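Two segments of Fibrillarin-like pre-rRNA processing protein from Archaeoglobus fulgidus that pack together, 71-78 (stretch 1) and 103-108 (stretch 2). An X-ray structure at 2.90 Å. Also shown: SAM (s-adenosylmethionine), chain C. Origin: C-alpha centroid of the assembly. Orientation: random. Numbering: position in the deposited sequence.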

ATOM      1  N   THR A  71      21.110  41.660  10.239  1.00 36.58           N
ATOM      2  CA  THR A  71      21.623  41.978  11.573  1.00 36.51           C
ATOM      3  C   THR A  71      23.162  41.904  11.505  1.00 37.10           C
ATOM      4  O   THR A  71      23.861  42.656  12.174  1.00 37.61           O
ATOM      5  CB  THR A  71      21.107  40.978  12.659  1.00 36.09           C
ATOM      6  OG1 THR A  71      19.675  41.015  12.738  1.00 34.76           O
ATOM      7  CG2 THR A  71      21.676  41.335  14.012  1.00 34.83           C
ATOM      8  N   VAL A  72      23.680  40.998  10.679  1.00 37.23           N
ATOM      9  CA  VAL A  72      25.126  40.829  10.520  1.00 36.09           C
ATOM     10  C   VAL A  72      25.790  42.079   9.948  1.00 35.97           C
ATOM     11  O   VAL A  72      26.699  42.634  10.562  1.00 36.29           O
ATOM     12  CB  VAL A  72      25.462  39.629   9.585  1.00 35.33           C
ATOM     13  CG1 VAL A  72      26.916  39.686   9.161  1.00 31.51           C
ATOM     14  CG2 VAL A  72      25.175  38.317  10.291  1.00 33.72           C
ATOM     15  N   SER A  73      25.335  42.513   8.774  1.00 35.51           N
ATOM     16  CA  SER A  73      25.904  43.684   8.114  1.00 35.18           C
ATOM     17  C   SER A  73      26.183  44.832   9.075  1.00 34.17           C
ATOM     18  O   SER A  73      27.107  45.592   8.858  1.00 32.54           O
ATOM     19  CB  SER A  73      24.989  44.173   6.979  1.00 36.41           C
ATOM     20  OG  SER A  73      23.840  44.854   7.466  1.00 38.75           O
ATOM     21  N   HIS A  74      25.391  44.957  10.136  1.00 34.47           N
ATOM     22  CA  HIS A  74      25.610  46.024  11.109  1.00 34.71           C
ATOM     23  C   HIS A  74      26.694  45.653  12.094  1.00 34.35           C
ATOM     24  O   HIS A  74      27.587  46.444  12.388  1.00 35.09           O
ATOM     25  CB  HIS A  74      24.329  46.348  11.870  1.00 36.62           C
ATOM     26  CG  HIS A  74      23.369  47.178  11.084  1.00 40.53           C
ATOM     27  ND1 HIS A  74      22.639  46.674  10.030  1.00 41.75           N
ATOM     28  CD2 HIS A  74      23.070  48.497  11.154  1.00 41.79           C
ATOM     29  CE1 HIS A  74      21.932  47.645   9.484  1.00 42.21           C
ATOM     30  NE2 HIS A  74      22.175  48.762  10.146  1.00 42.60           N
ATOM     31  N   LEU A  75      26.623  44.440  12.613  1.00 33.32           N
ATOM     32  CA  LEU A  75      27.629  44.016  13.556  1.00 32.00           C
ATOM     33  C   LEU A  75      28.998  44.263  12.931  1.00 32.35           C
ATOM     34  O   LEU A  75      29.947  44.627  13.620  1.00 32.45           O
ATOM     35  CB  LEU A  75      27.431  42.543  13.888  1.00 29.63           C
ATOM     36  CG  LEU A  75      27.922  42.133  15.272  1.00 27.78           C
ATOM     37  CD1 LEU A  75      27.651  43.233  16.271  1.00 26.20           C
ATOM     38  CD2 LEU A  75      27.226  40.852  15.679  1.00 28.13           C
ATOM     39  N   ALA A  76      29.077  44.096  11.615  1.00 32.31           N
ATOM     40  CA  ALA A  76      30.319  44.299  10.891  1.00 33.19           C
ATOM     41  C   ALA A  76      30.780  45.750  10.971  1.00 35.21           C
ATOM     42  O   ALA A  76      31.974  46.035  10.856  1.00 35.96           O
ATOM     43  CB  ALA A  76      30.145  43.884   9.447  1.00 32.44           C
ATOM     44  N   ASP A  77      29.836  46.668  11.154  1.00 36.43           N
ATOM     45  CA  ASP A  77      30.180  48.082  11.264  1.00 38.84           C
ATOM     46  C   ASP A  77      30.633  48.378  12.681  1.00 40.93           C
ATOM     47  O   ASP A  77      31.456  49.268  12.909  1.00 41.53           O
ATOM     48  CB  ASP A  77      28.981  48.974  10.947  1.00 39.61           C
ATOM     49  CG  ASP A  77      28.669  49.035   9.472  1.00 39.89           C
ATOM     50  OD1 ASP A  77      29.596  48.794   8.666  1.00 39.80           O
ATOM     51  OD2 ASP A  77      27.500  49.345   9.127  1.00 39.35           O
ATOM     52  N   ILE A  78      30.071  47.636  13.629  1.00 42.82           N
ATOM     53  CA  ILE A  78      30.406  47.790  15.035  1.00 45.66           C
ATOM     54  C   ILE A  78      31.819  47.253  15.252  1.00 48.11           C
ATOM     55  O   ILE A  78      32.687  47.950  15.778  1.00 49.60           O
ATOM     56  CB  ILE A  78      29.405  47.022  15.913  1.00 46.26           C
ATOM     57  CG1 ILE A  78      27.990  47.560  15.651  1.00 46.69           C
ATOM     58  CG2 ILE A  78      29.779  47.159  17.382  1.00 47.00           C
ATOM     59  CD1 ILE A  78      26.883  46.889  16.454  1.00 45.49           C
ATOM     60  N   GLU A 103      30.911  42.698  -0.488  1.00 35.40           N
ATOM     61  CA  GLU A 103      31.067  44.133  -0.304  1.00 36.96           C
ATOM     62  C   GLU A 103      32.013  44.438   0.846  1.00 37.64           C
ATOM     63  O   GLU A 103      32.945  45.230   0.707  1.00 38.31           O
ATOM     64  CB  GLU A 103      29.718  44.790  -0.023  1.00 36.71           C
ATOM     65  CG  GLU A 103      29.843  46.260   0.303  1.00 37.06           C
ATOM     66  CD  GLU A 103      28.871  46.718   1.378  1.00 37.94           C
ATOM     67  OE1 GLU A 103      28.763  46.033   2.426  1.00 34.71           O
ATOM     68  OE2 GLU A 103      28.232  47.776   1.175  1.00 38.88           O
ATOM     69  N   ARG A 104      31.769  43.802   1.983  1.00 38.32           N
ATOM     70  CA  ARG A 104      32.598  44.028   3.150  1.00 39.99           C
ATOM     71  C   ARG A 104      33.739  43.047   3.235  1.00 40.13           C
ATOM     72  O   ARG A 104      33.673  41.965   2.675  1.00 42.00           O
ATOM     73  CB  ARG A 104      31.747  43.949   4.401  1.00 40.86           C
ATOM     74  CG  ARG A 104      30.583  44.878   4.324  1.00 41.11           C
ATOM     75  CD  ARG A 104      30.374  45.566   5.618  1.00 42.01           C
ATOM     76  NE  ARG A 104      29.102  46.255   5.585  1.00 45.80           N
ATOM     77  CZ  ARG A 104      28.458  46.647   6.671  1.00 49.26           C
ATOM     78  NH1 ARG A 104      28.991  46.411   7.861  1.00 50.94           N
ATOM     79  NH2 ARG A 104      27.277  47.251   6.569  1.00 51.38           N
ATOM     80  N   ASN A 105      34.781  43.425   3.964  1.00 40.35           N
ATOM     81  CA  ASN A 105      35.965  42.580   4.093  1.00 40.58           C
ATOM     82  C   ASN A 105      36.273  42.063   5.500  1.00 39.01           C
ATOM     83  O   ASN A 105      37.425  41.773   5.802  1.00 36.99           O
ATOM     84  CB  ASN A 105      37.190  43.349   3.578  1.00 42.70           C
ATOM     85  CG  ASN A 105      37.504  44.602   4.415  1.00 44.07           C
ATOM     86  OD1 ASN A 105      38.494  45.296   4.158  1.00 43.13           O
ATOM     87  ND2 ASN A 105      36.659  44.893   5.414  1.00 43.16           N
ATOM     88  N   ASN A 106      35.268  41.940   6.359  1.00 38.36           N
ATOM     89  CA  ASN A 106      35.519  41.471   7.721  1.00 38.07           C
ATOM     90  C   ASN A 106      34.570  40.382   8.168  1.00 37.65           C
ATOM     91  O   ASN A 106      34.486  40.076   9.361  1.00 37.18           O
ATOM     92  CB  ASN A 106      35.451  42.638   8.706  1.00 39.87           C
ATOM     93  CG  ASN A 106      34.169  43.445   8.577  1.00 42.21           C
ATOM     94  OD1 ASN A 106      33.854  43.996   7.509  1.00 44.22           O
ATOM     95  ND2 ASN A 106      33.424  43.529   9.671  1.00 42.52           N
ATOM     96  N   ILE A 107      33.856  39.804   7.203  1.00 37.03           N
ATOM     97  CA  ILE A 107      32.908  38.725   7.472  1.00 34.12           C
ATOM     98  C   ILE A 107      33.335  37.463   6.725  1.00 31.76           C
ATOM     99  O   ILE A 107      33.597  37.495   5.514  1.00 29.00           O
ATOM    100  CB  ILE A 107      31.459  39.109   7.047  1.00 34.75           C
ATOM    101  CG1 ILE A 107      31.031  40.407   7.747  1.00 32.15           C
ATOM    102  CG2 ILE A 107      30.486  37.974   7.418  1.00 33.81           C
ATOM    103  CD1 ILE A 107      29.783  41.019   7.183  1.00 29.15           C
ATOM    104  N   ILE A 108      33.410  36.368   7.480  1.00 30.11           N
ATOM    105  CA  ILE A 108      33.799  35.055   6.974  1.00 28.95           C
ATOM    106  C   ILE A 108      32.588  34.118   6.921  1.00 28.06           C
ATOM    107  O   ILE A 108      31.983  33.790   7.951  1.00 26.86           O
ATOM    108  CB  ILE A 108      34.866  34.412   7.875  1.00 30.36           C
ATOM    109  CG1 ILE A 108      36.042  35.380   8.079  1.00 30.08           C
ATOM    110  CG2 ILE A 108      35.318  33.095   7.259  1.00 32.61           C
ATOM    111  CD1 ILE A 108      36.763  35.781   6.796  1.00 29.56           C
TER
HETATM  112  N   SAM C 301      18.217  38.166  12.032  1.00 61.26           N
HETATM  113  CA  SAM C 301      17.988  37.418  10.770  1.00 61.99           C
HETATM  114  C   SAM C 301      17.731  38.375   9.614  1.00 61.24           C
HETATM  115  O   SAM C 301      17.741  39.581   9.850  1.00 61.62           O
HETATM  116  OXT SAM C 301      17.523  37.841   8.470  1.00 60.41           O
HETATM  117  CB  SAM C 301      16.806  36.424  10.956  1.00 63.32           C
HETATM  118  CG  SAM C 301      17.350  35.056  11.353  1.00 64.21           C
HETATM  119  SD  SAM C 301      16.205  33.630  11.615  1.00 63.28           S
HETATM  120  CE  SAM C 301      15.239  33.944  13.101  1.00 62.00           C
HETATM  121  C5' SAM C 301      17.206  32.262  12.038  1.00 55.31           C
HETATM  122  C4' SAM C 301      18.170  31.785  10.976  1.00 50.31           C
HETATM  123  O4' SAM C 301      18.879  30.685  11.550  1.00 49.76           O
HETATM  124  C3' SAM C 301      17.503  31.208   9.727  1.00 47.76           C
HETATM  125  O3' SAM C 301      17.886  32.133   8.674  1.00 45.34           O
HETATM  126  C2' SAM C 301      18.159  29.863   9.452  1.00 46.86           C
HETATM  127  O2' SAM C 301      18.579  29.491   8.152  1.00 42.85           O
HETATM  128  C1' SAM C 301      19.242  29.781  10.545  1.00 47.47           C
HETATM  129  N9  SAM C 301      19.378  28.469  11.152  1.00 45.26           N
HETATM  130  C8  SAM C 301      18.466  27.746  11.877  1.00 43.57           C
HETATM  131  N7  SAM C 301      18.913  26.600  12.295  1.00 43.36           N
HETATM  132  C5  SAM C 301      20.212  26.554  11.816  1.00 42.37           C
HETATM  133  C6  SAM C 301      21.251  25.582  11.924  1.00 40.94           C
HETATM  134  N6  SAM C 301      21.085  24.426  12.594  1.00 38.52           N
HETATM  135  N1  SAM C 301      22.470  25.831  11.318  1.00 41.76           N
HETATM  136  C2  SAM C 301      22.627  27.006  10.643  1.00 42.58           C
HETATM  137  N3  SAM C 301      21.716  27.996  10.482  1.00 43.18           N
HETATM  138  C4  SAM C 301      20.515  27.702  11.101  1.00 43.68           C

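Residues 71-78 are helical, while stretch 2 leaves helical phi/psi at Arg 104 (-92/158) and becomes a strand at Ile 107; the nearest CA atoms across the contact, 6.7 Å apart, belong to Ala 76 and Asn 106. Thr 71 lies out of reach of stretch 2, and its OG1 instead accepts a weak hydrogen bond from N of the s-adenosylmethionine at 3.3 Å. Val 72 begins the packing: its CG1 lies 3.7 Å from CD1 of Ile 107, an apolar contact. The 2.3 Å approach of Ser 73 O to Arg 104 NH1 is a clash, which leaves the position of NH1 less certain. One turn on from Val 72, Ala 76 points its CB toward stretch 2 and meets the same Ile 107 CD1, also at 3.7 Å, so a single methyl touches both helix residues. The Ala 76 carbonyl O accepts a weak hydrogen bond from Asn 106 ND2 (3.1 Å, N-H...O angle 130°), an amide reaching the helix backbone.

Asp 77 supplies the charge. Its CA-to-CB bond points sideways, yet the carboxylate comes nearer and forms a salt bridge with Arg 104, OD1 to NH1 at 2.6 Å; NH2 adds a weak hydrogen bond to OD2 at 3.3 Å (128°). Arg 104 NE also pairs with Glu 103 OE1 at 3.2 Å, placing its guanidinium between two carboxylates.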